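PDB 2QZU: putative sulfatase yidJ from Bacteroides fragilis, which probably hydrolyses sulfate esters, perhaps as an arylsulfatase, as a metal-dependent enzyme of the sulfatase family. Local coordinates for residues Lys373-Pro376 / Glu377-Thr381. Sequence-based numbering, arbitrary orientation.
Sequences KEIP and ETVQT
The carbonyl oxygen of Pro-376 is gripped twice: Val-379 N donates to Pro-376 O at 3.2 Å, and a water donates to the same oxygen at 2.8 Å. That N-H closes a type I beta turn from Pro-376 to Val-379; the bond is fairly straight at hydrogen (162°), yet the nitrogen sits well above the carbonyl plane. With its other hydrogen the water reaches Val-379 O at 2.9 Å, tying both ends of the turn together a second time.

Aliphatic contacts add to these polar links. With chi1 at -61°, Ile-375 turns its CG2 branch away from its own nitrogen and onto Val-379 CB, 3.7 Å off, the two side chains meeting at about a right angle. Val-379 CG2 rests against the proline ring, 3.7 Å from Pro-376 CD. Packing is tightest where Thr-378 CG2 presses on Pro-376 CB at 3.5 Å.

Tyr-362 of helix 361-368 touches both Pro-376 and Val-379, so the turn packs on that helix, in the surface loop that leads to helix 385-390. Since no side-chain hydrogen bond spans the turn, its polar hold depends on backbone atoms and one water, while the side chains contribute aliphatic contact.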
ATOM      1  N   LYS A 373      34.887  28.972  14.592  1.00 12.79           N
ATOM      2  CA  LYS A 373      35.222  30.085  13.703  1.00 15.98           C
ATOM      3  C   LYS A 373      34.780  29.855  12.257  1.00 11.31           C
ATOM      4  O   LYS A 373      34.723  30.801  11.466  1.00 10.04           O
ATOM      5  CB  LYS A 373      36.734  30.353  13.735  1.00 16.69           C
ATOM      6  CG  LYS A 373      37.568  29.281  13.049  1.00 20.73           C
ATOM      7  CD  LYS A 373      39.051  29.397  13.390  1.00 28.66           C
ATOM      8  CE  LYS A 373      39.739  30.510  12.622  1.00 29.68           C
ATOM      9  NZ  LYS A 373      39.787  30.218  11.162  1.00 44.76           N
ATOM     10  N   GLU A 374      34.465  28.607  11.913  1.00 10.06           N
ATOM     11  CA  GLU A 374      34.051  28.271  10.552  1.00  7.36           C
ATOM     12  C   GLU A 374      32.547  28.358  10.301  1.00  9.53           C
ATOM     13  O   GLU A 374      32.100  28.150   9.176  1.00 11.37           O
ATOM     14  CB  GLU A 374      34.529  26.861  10.175  1.00 11.83           C
ATOM     15  CG  GLU A 374      36.026  26.620  10.335  1.00 13.21           C
ATOM     16  CD  GLU A 374      36.871  27.621   9.574  1.00 23.93           C
ATOM     17  OE1 GLU A 374      36.589  27.863   8.381  1.00 27.99           O
ATOM     18  OE2 GLU A 374      37.826  28.162  10.170  1.00 26.14           O
ATOM     19  N   ILE A 375      31.765  28.650  11.336  1.00  9.35           N
ATOM     20  CA  ILE A 375      30.316  28.768  11.167  1.00  8.26           C
ATOM     21  C   ILE A 375      30.047  30.049  10.375  1.00  9.06           C
ATOM     22  O   ILE A 375      30.464  31.133  10.778  1.00  8.96           O
ATOM     23  CB  ILE A 375      29.601  28.847  12.533  1.00  7.07           C
ATOM     24  CG1 ILE A 375      29.866  27.569  13.332  1.00  8.55           C
ATOM     25  CG2 ILE A 375      28.100  29.016  12.333  1.00  4.98           C
ATOM     26  CD1 ILE A 375      29.345  27.616  14.754  1.00 11.14           C
ATOM     27  N   PRO A 376      29.362  29.937   9.226  1.00 10.84           N
ATOM     28  CA  PRO A 376      29.065  31.114   8.405  1.00 11.21           C
ATOM     29  C   PRO A 376      28.217  32.137   9.152  1.00 12.48           C
ATOM     30  O   PRO A 376      27.476  31.792  10.076  1.00 10.44           O
ATOM     31  CB  PRO A 376      28.314  30.526   7.211  1.00 12.92           C
ATOM     32  CG  PRO A 376      28.840  29.130   7.126  1.00 16.03           C
ATOM     33  CD  PRO A 376      28.884  28.710   8.564  1.00 11.68           C
ATOM     34  N   GLU A 377      28.329  33.396   8.744  1.00 17.24           N
ATOM     35  CA  GLU A 377      27.557  34.468   9.359  1.00 21.04           C
ATOM     36  C   GLU A 377      26.089  34.284   8.981  1.00 21.91           C
ATOM     37  O   GLU A 377      25.197  34.852   9.608  1.00 29.57           O
ATOM     38  CB  GLU A 377      28.063  35.826   8.858  1.00 26.07           C
ATOM     39  CG  GLU A 377      27.274  37.026   9.361  1.00 39.66           C
ATOM     40  CD  GLU A 377      27.301  37.154  10.871  1.00 55.00           C
ATOM     41  OE1 GLU A 377      28.406  37.283  11.441  1.00 51.26           O
ATOM     42  OE2 GLU A 377      26.215  37.127  11.490  1.00 59.95           O
ATOM     43  N   THR A 378      25.848  33.473   7.957  1.00 19.00           N
ATOM     44  CA  THR A 378      24.495  33.219   7.479  1.00 23.01           C
ATOM     45  C   THR A 378      23.704  32.254   8.368  1.00 18.11           C
ATOM     46  O   THR A 378      22.481  32.178   8.268  1.00 16.51           O
ATOM     47  CB  THR A 378      24.516  32.674   6.028  1.00 23.30           C
ATOM     48  OG1 THR A 378      23.175  32.592   5.529  1.00 43.73           O
ATOM     49  CG2 THR A 378      25.154  31.290   5.976  1.00 21.73           C
ATOM     50  N   VAL A 379      24.395  31.518   9.236  1.00 12.93           N
ATOM     51  CA  VAL A 379      23.723  30.571  10.127  1.00 10.30           C
ATOM     52  C   VAL A 379      22.883  31.306  11.179  1.00  9.28           C
ATOM     53  O   VAL A 379      23.362  32.221  11.854  1.00 10.39           O
ATOM     54  CB  VAL A 379      24.753  29.631  10.804  1.00  4.69           C
ATOM     55  CG1 VAL A 379      24.093  28.810  11.906  1.00  6.99           C
ATOM     56  CG2 VAL A 379      25.351  28.700   9.754  1.00 14.45           C
ATOM     57  N   GLN A 380      21.623  30.894  11.303  1.00  7.18           N
ATOM     58  CA  GLN A 380      20.674  31.523  12.227  1.00  5.36           C
ATOM     59  C   GLN A 380      20.297  30.712  13.463  1.00  5.39           C
ATOM     60  O   GLN A 380      19.826  31.275  14.452  1.00  6.27           O
ATOM     61  CB  GLN A 380      19.375  31.853  11.486  1.00  5.49           C
ATOM     62  CG  GLN A 380      19.532  32.723  10.255  1.00  8.93           C
ATOM     63  CD  GLN A 380      18.210  32.914   9.532  1.00 13.62           C
ATOM     64  OE1 GLN A 380      17.640  31.962   8.991  1.00  8.06           O
ATOM     65  NE2 GLN A 380      17.711  34.146   9.527  1.00 10.93           N
ATOM     66  N   THR A 381      20.482  29.397  13.409  1.00  6.19           N
ATOM     67  CA  THR A 381      20.103  28.542  14.530  1.00  8.98           C
ATOM     68  C   THR A 381      20.996  28.663  15.774  1.00  8.63           C
ATOM     69  O   THR A 381      22.073  29.263  15.728  1.00  7.92           O
ATOM     70  CB  THR A 381      20.001  27.074  14.072  1.00 11.17           C
ATOM     71  OG1 THR A 381      21.265  26.636  13.562  1.00 10.11           O
ATOM     72  CG2 THR A 381      18.954  26.947  12.964  1.00  8.74           C
TER
HETATM   73  O   HOH W   1      26.202  32.568  12.397  1.00 21.22           O